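Local coordinates for protein A197 (Sulfolobus turreted icosahedral virus, PDB 2C0N) that probably acts as a viral glycosyltransferase of the GT-A fold, transferring sugar from an activated donor to an acceptor, at residues L15-F20 against L60-V65; Y90-R95 against A170-D175. All blocks are in the same frame, centred on the assembly; numbering follows the deposited sequence.

Contact 1: L15-F20 against L60-V65; sequences LPLIDF and LDEDVV
L17, in the first turns of helix 15-23, reaches across to the loop that follows strand 56-60. Its CG stands anti to the backbone N (chi1 -180°), so the branch leaves the helix toward the turn. CB lies 4.0 Å from V65 CG2; beyond it the two methyls part. CD1 meets L60 CD2 tip to tip at 3.8 Å and also passes 3.7 Å from V64 O. CD2 rests 3.5 Å from E62 O, against the backbone of the type I turn D61-V64, which V64 N closes by bonding to D61 O. L60 CD2 also touches the ring of F20, approaching CE2 obliquely at 3.9 Å. V65 fits beside the helix with both methyls: CG1 packs 4.0 Å from F20 CB and 3.6 Å from P16 O, while CG2 lies by the backbone of L17. E62 meets L17 chiefly through its backbone O and CA, and its CG only brushes CD2; its chain bends at chi2 (-86°) and takes the carboxylate to a salt bridge with R14. Strand 3-8, through I7, adds packing beside L17 and E62. D61-E62-D63 matches the DXD motif, which in many GT-A enzymes helps bind the metal ion that coordinates the diphosphate of the nucleotide-sugar donor, and probably does so here. D61 pairs with R41, and the CB atoms of both aspartates point away from the helix. No hydrogen bond joins the two segments: side-chain hydrocarbon and the turn's carbonyl oxygens meet the helix by van der Waals packing, while the carboxylates find polar partners elsewhere, consistent with the position of a DXD motif.

Contact 2: Y90-R95 against A170-D175; sequences YLKTLR and AYHFID
K92 has CG anti to its own carbonyl carbon and a bend at chi3 (-68°), which carries its chain obliquely across the imidazole of H172; the histidine CG, anti to the backbone N (chi1 -158°), brings the ring out from the strand to meet it. K92 CE sits over one face of H172 in a CH-pi contact, 3.9 Å from the ring centroid and displaced toward the rim. Beyond the ring, the main partner of K92 NZ is the carboxylate of D63, in the DXD-like sequence, with which it forms a salt bridge. NZ also donates to F173 O at 2.8 Å, in the carbonyl plane with a C=O...N angle of 153°. Farther back along the chain, K92 CD slides past I174 CG1 at 3.9 Å. At the ring edge, Y90 O lies in plane and only 2.9 Å from H172 CD2; this buried carbonyl has no hydrogen-bond partner in the model, and the approach of the polarised C-H may partly compensate. The loop keeps its shape through a type I turn, L91 to L94, with L94 N bonded to L91 O. One water joins the backbones, accepting from Y90 N at 2.9 Å and donating to A170 O at 2.8 Å. Y89 meets the H172 ring edge-to-face, and H172 ND1 makes a weak hydrogen bond with D63 O. With NZ 4.8 Å from H172 ND1, the lysine charge would probably disfavour a protonated imidazole, while its pairing with D63 would soften that effect and help keep the aspartate ionised.

In the fold
From the N terminus, strand 3-8 and strand 12-14 lead into helix 15-23; the chain then passes through strand 28-31, helix 37-50 and strand 56-60 before contact 1 closes that excursion at 60-65. Contact 2 opens only afterwards, in the loop behind strand 84-88, and closes some 75 residues later at the end of strand 162-173, so the two loops follow in series and neither nests nor crosses. They are bound spatially, with centres about 12 Å apart: strands 64-66 and 162-173 are antiparallel neighbours in the main sheet, joined by a probable hydrogen bond between D63 O and F173 N, 2.8 Å, and with V65 O packed 3.4 Å from A170 CB.

Contact 1: L15-F20 against L60-V65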
loop_
_atom_site.group_PDB
_atom_site.type_symbol
_atom_site.label_atom_id
_atom_site.label_comp_id
_atom_site.label_asym_id
_atom_site.label_seq_id
_atom_site.Cartn_x
_atom_site.Cartn_y
_atom_site.Cartn_z
ATOM N N LEU A 15 -2.859 -3.326 4.712
ATOM C CA LEU A 15 -1.673 -2.983 5.482
ATOM C C LEU A 15 -0.737 -4.144 5.729
ATOM O O LEU A 15 0.494 -3.993 5.633
ATOM C CB LEU A 15 -2.073 -2.318 6.808
ATOM C CG LEU A 15 -1.948 -0.781 6.820
ATOM C CD1 LEU A 15 -2.760 -0.087 5.724
ATOM C CD2 LEU A 15 -2.259 -0.250 8.214
ATOM N N PRO A 16 -1.282 -5.279 6.133
ATOM C CA PRO A 16 -0.362 -6.418 6.369
ATOM C C PRO A 16 0.507 -6.779 5.161
ATOM O O PRO A 16 1.659 -7.175 5.354
ATOM C CB PRO A 16 -1.319 -7.543 6.777
ATOM C CG PRO A 16 -2.524 -6.795 7.321
ATOM C CD PRO A 16 -2.674 -5.611 6.498
ATOM N N LEU A 17 0.001 -6.642 3.936
ATOM C CA LEU A 17 0.833 -6.859 2.743
ATOM C C LEU A 17 1.849 -5.728 2.520
ATOM O O LEU A 17 2.999 -6.000 2.235
ATOM C CB LEU A 17 -0.017 -7.164 1.488
ATOM C CG LEU A 17 0.784 -7.413 0.201
ATOM C CD1 LEU A 17 1.567 -8.602 0.339
ATOM C CD2 LEU A 17 -0.165 -7.535 -0.932
ATOM N N ILE A 18 1.468 -4.469 2.759
ATOM C CA ILE A 18 2.409 -3.364 2.713
ATOM C C ILE A 18 3.564 -3.623 3.641
ATOM O O ILE A 18 4.739 -3.406 3.274
ATOM C CB ILE A 18 1.733 -2.059 3.039
ATOM C CG1 ILE A 18 0.677 -1.782 1.991
ATOM C CG2 ILE A 18 2.737 -0.872 3.045
ATOM C CD1 ILE A 18 -0.118 -0.583 2.318
ATOM N N ASP A 19 3.259 -4.098 4.846
ATOM C CA ASP A 19 4.319 -4.379 5.833
ATOM C C ASP A 19 5.291 -5.447 5.364
ATOM O O ASP A 19 6.519 -5.288 5.500
ATOM C CB ASP A 19 3.701 -4.755 7.175
ATOM C CG ASP A 19 4.612 -4.463 8.331
ATOM O OD1 ASP A 19 5.356 -3.438 8.303
ATOM O OD2 ASP A 19 4.601 -5.285 9.257
ATOM N N PHE A 20 4.757 -6.521 4.792
ATOM C CA PHE A 20 5.582 -7.556 4.210
ATOM C C PHE A 20 6.481 -6.964 3.110
ATOM O O PHE A 20 7.688 -7.266 3.051
ATOM C CB PHE A 20 4.698 -8.660 3.601
ATOM C CG PHE A 20 5.431 -9.554 2.661
ATOM C CD1 PHE A 20 6.265 -10.538 3.154
ATOM C CD2 PHE A 20 5.349 -9.372 1.311
ATOM C CE1 PHE A 20 6.946 -11.408 2.275
ATOM C CE2 PHE A 20 6.001 -10.214 0.463
ATOM C CZ PHE A 20 6.812 -11.209 0.940
ATOM N N LEU A 60 1.702 -13.049 -6.240
ATOM C CA LEU A 60 1.224 -12.940 -4.886
ATOM C C LEU A 60 -0.071 -12.190 -4.909
ATOM O O LEU A 60 -0.089 -11.033 -5.321
ATOM C CB LEU A 60 2.254 -12.213 -4.001
ATOM C CG LEU A 60 2.004 -12.179 -2.487
ATOM C CD1 LEU A 60 2.010 -13.550 -1.915
ATOM C CD2 LEU A 60 3.082 -11.331 -1.830
ATOM N N ASP A 61 -1.173 -12.878 -4.543
ATOM C CA ASP A 61 -2.487 -12.245 -4.499
ATOM C C ASP A 61 -2.424 -11.188 -3.417
ATOM O O ASP A 61 -1.691 -11.328 -2.432
ATOM C CB ASP A 61 -3.582 -13.252 -4.190
ATOM C CG ASP A 61 -3.999 -14.070 -5.399
ATOM O OD1 ASP A 61 -3.635 -13.739 -6.555
ATOM O OD2 ASP A 61 -4.713 -15.047 -5.163
ATOM N N GLU A 62 -3.152 -10.100 -3.625
ATOM C CA GLU A 62 -3.122 -8.976 -2.686
ATOM C C GLU A 62 -3.646 -9.342 -1.278
ATOM O O GLU A 62 -3.415 -8.623 -0.312
ATOM C CB GLU A 62 -3.885 -7.807 -3.277
ATOM C CG GLU A 62 -3.966 -6.559 -2.405
ATOM C CD GLU A 62 -5.121 -6.574 -1.414
ATOM O OE1 GLU A 62 -6.109 -7.310 -1.668
ATOM O OE2 GLU A 62 -5.047 -5.873 -0.369
ATOM N N ASP A 63 -4.383 -10.446 -1.162
ATOM C CA ASP A 63 -4.822 -10.910 0.156
ATOM C C ASP A 63 -3.985 -12.063 0.723
ATOM O O ASP A 63 -4.376 -12.694 1.685
ATOM C CB ASP A 63 -6.324 -11.269 0.153
ATOM C CG ASP A 63 -6.726 -12.213 -0.943
ATOM O OD1 ASP A 63 -5.833 -12.735 -1.630
ATOM O OD2 ASP A 63 -7.991 -12.412 -1.119
ATOM N N VAL A 64 -2.834 -12.323 0.123
ATOM C CA VAL A 64 -1.944 -13.366 0.599
ATOM C C VAL A 64 -0.653 -12.718 1.132
ATOM O O VAL A 64 0.001 -11.963 0.425
ATOM C CB VAL A 64 -1.658 -14.390 -0.534
ATOM C CG1 VAL A 64 -0.596 -15.400 -0.093
ATOM C CG2 VAL A 64 -2.943 -15.103 -0.971
ATOM N N VAL A 65 -0.316 -12.989 2.397
ATOM C CA VAL A 65 0.807 -12.349 3.061
ATOM C C VAL A 65 1.755 -13.399 3.584
ATOM O O VAL A 65 1.454 -14.078 4.564
ATOM C CB VAL A 65 0.361 -11.439 4.239
ATOM C CG1 VAL A 65 1.574 -10.778 4.891
ATOM C CG2 VAL A 65 -0.574 -10.384 3.752
#

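Contact 2: Y90-R95 against A170-D175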
loop_
_atom_site.group_PDB
_atom_site.type_symbol
_atom_site.label_atom_id
_atom_site.label_comp_id
_atom_site.label_asym_id
_atom_site.label_seq_id
_atom_site.Cartn_x
_atom_site.Cartn_y
_atom_site.Cartn_z
ATOM N N TYR A 90 -4.365 -21.282 3.206
ATOM C CA TYR A 90 -5.684 -21.899 3.250
ATOM C C TYR A 90 -6.669 -21.075 2.444
ATOM O O TYR A 90 -6.789 -19.859 2.634
ATOM C CB TYR A 90 -6.204 -22.044 4.687
ATOM C CG TYR A 90 -7.086 -23.247 4.787
ATOM C CD1 TYR A 90 -6.517 -24.496 4.944
ATOM C CD2 TYR A 90 -8.494 -23.160 4.661
ATOM C CE1 TYR A 90 -7.284 -25.644 4.982
ATOM C CE2 TYR A 90 -9.287 -24.341 4.706
ATOM C CZ TYR A 90 -8.654 -25.568 4.884
ATOM O OH TYR A 90 -9.341 -26.768 4.955
ATOM N N LEU A 91 -7.413 -21.754 1.588
ATOM C CA LEU A 91 -8.353 -21.082 0.690
ATOM C C LEU A 91 -9.543 -20.497 1.439
ATOM O O LEU A 91 -10.089 -21.108 2.382
ATOM C CB LEU A 91 -8.810 -22.049 -0.409
ATOM C CG LEU A 91 -7.741 -22.633 -1.361
ATOM C CD1 LEU A 91 -8.281 -23.726 -2.252
ATOM C CD2 LEU A 91 -7.129 -21.542 -2.234
ATOM N N LYS A 92 -9.977 -19.313 0.978
ATOM C CA LYS A 92 -11.163 -18.632 1.515
ATOM C C LYS A 92 -12.454 -19.283 1.040
ATOM O O LYS A 92 -13.537 -18.957 1.542
ATOM C CB LYS A 92 -11.165 -17.129 1.160
ATOM C CG LYS A 92 -10.355 -16.275 2.135
ATOM C CD LYS A 92 -10.480 -14.802 1.947
ATOM C CE LYS A 92 -9.889 -14.279 0.710
ATOM N NZ LYS A 92 -9.921 -12.796 0.702
ATOM N N THR A 93 -12.344 -20.173 0.051
ATOM C CA THR A 93 -13.421 -21.077 -0.325
ATOM C C THR A 93 -13.639 -22.189 0.713
ATOM O O THR A 93 -14.613 -22.943 0.630
ATOM C CB THR A 93 -13.148 -21.741 -1.681
ATOM O OG1 THR A 93 -11.937 -22.520 -1.618
ATOM C CG2 THR A 93 -13.092 -20.688 -2.788
ATOM N N LEU A 94 -12.691 -22.294 1.645
ATOM C CA LEU A 94 -12.653 -23.292 2.701
ATOM C C LEU A 94 -12.498 -24.722 2.192
ATOM O O LEU A 94 -12.821 -25.672 2.908
ATOM C CB LEU A 94 -13.872 -23.175 3.604
ATOM C CG LEU A 94 -14.134 -21.743 4.085
ATOM C CD1 LEU A 94 -15.363 -21.714 4.960
ATOM C CD2 LEU A 94 -12.958 -21.199 4.837
ATOM N N ARG A 95 -12.001 -24.853 0.971
ATOM C CA ARG A 95 -11.976 -26.155 0.303
ATOM C C ARG A 95 -10.672 -26.919 0.605
ATOM O O ARG A 95 -10.580 -28.128 0.390
ATOM C CB ARG A 95 -12.193 -25.972 -1.203
ATOM C CG ARG A 95 -13.609 -25.536 -1.582
ATOM C CD ARG A 95 -13.851 -25.578 -3.081
ATOM N NE ARG A 95 -15.173 -25.076 -3.533
ATOM C CZ ARG A 95 -15.821 -25.532 -4.615
ATOM N NH1 ARG A 95 -15.310 -26.520 -5.345
ATOM N NH2 ARG A 95 -17.017 -25.039 -4.964
ATOM N N ALA A 170 1.801 -18.660 4.152
ATOM C CA ALA A 170 1.223 -17.317 4.146
ATOM C C ALA A 170 -0.120 -17.268 4.861
ATOM O O ALA A 170 -0.863 -18.260 4.871
ATOM C CB ALA A 170 1.043 -16.868 2.689
ATOM N N TYR A 171 -0.477 -16.084 5.371
ATOM C CA TYR A 171 -1.846 -15.813 5.807
ATOM C C TYR A 171 -2.695 -15.454 4.592
ATOM O O TYR A 171 -2.190 -14.833 3.646
ATOM C CB TYR A 171 -1.866 -14.619 6.764
ATOM C CG TYR A 171 -0.980 -14.816 7.948
ATOM C CD1 TYR A 171 -1.249 -15.793 8.892
ATOM C CD2 TYR A 171 0.179 -14.070 8.080
ATOM C CE1 TYR A 171 -0.414 -15.976 9.974
ATOM C CE2 TYR A 171 1.019 -14.247 9.127
ATOM C CZ TYR A 171 0.737 -15.194 10.072
ATOM O OH TYR A 171 1.646 -15.305 11.072
ATOM N N HIS A 172 -4.003 -15.757 4.671
ATOM C CA HIS A 172 -4.951 -15.431 3.622
ATOM C C HIS A 172 -5.985 -14.526 4.267
ATOM O O HIS A 172 -6.830 -14.970 5.009
ATOM C CB HIS A 172 -5.593 -16.722 3.065
ATOM C CG HIS A 172 -6.174 -16.587 1.698
ATOM N ND1 HIS A 172 -5.961 -15.489 0.886
ATOM C CD2 HIS A 172 -6.973 -17.422 0.999
ATOM C CE1 HIS A 172 -6.630 -15.654 -0.244
ATOM N NE2 HIS A 172 -7.225 -16.832 -0.213
ATOM N N PHE A 173 -5.840 -13.241 4.026
ATOM C CA PHE A 173 -6.669 -12.247 4.659
ATOM C C PHE A 173 -8.059 -12.193 4.114
ATOM O O PHE A 173 -8.275 -12.292 2.902
ATOM C CB PHE A 173 -5.988 -10.872 4.555
ATOM C CG PHE A 173 -4.981 -10.670 5.599
ATOM C CD1 PHE A 173 -3.688 -11.184 5.472
ATOM C CD2 PHE A 173 -5.333 -10.062 6.779
ATOM C CE1 PHE A 173 -2.755 -11.051 6.502
ATOM C CE2 PHE A 173 -4.411 -9.937 7.829
ATOM C CZ PHE A 173 -3.096 -10.443 7.685
ATOM N N ILE A 174 -9.018 -12.056 5.034
ATOM C CA ILE A 174 -10.426 -11.992 4.720
ATOM C C ILE A 174 -10.848 -10.534 4.628
ATOM O O ILE A 174 -11.413 -10.100 3.635
ATOM C CB ILE A 174 -11.278 -12.770 5.739
ATOM C CG1 ILE A 174 -10.827 -14.238 5.807
ATOM C CG2 ILE A 174 -12.732 -12.747 5.361
ATOM C CD1 ILE A 174 -11.275 -14.945 7.112
ATOM N N ASP A 175 -10.553 -9.774 5.663
ATOM C CA ASP A 175 -10.670 -8.337 5.585
ATOM C C ASP A 175 -9.283 -7.758 5.773
ATOM O O ASP A 175 -8.298 -8.442 5.509
ATOM C CB ASP A 175 -11.776 -7.805 6.525
ATOM C CG ASP A 175 -11.455 -7.948 7.990
ATOM O OD1 ASP A 175 -10.344 -8.376 8.283
ATOM O OD2 ASP A 175 -12.306 -7.600 8.869
HETATM O O HOH W 1 -3.374 -19.344 5.162
#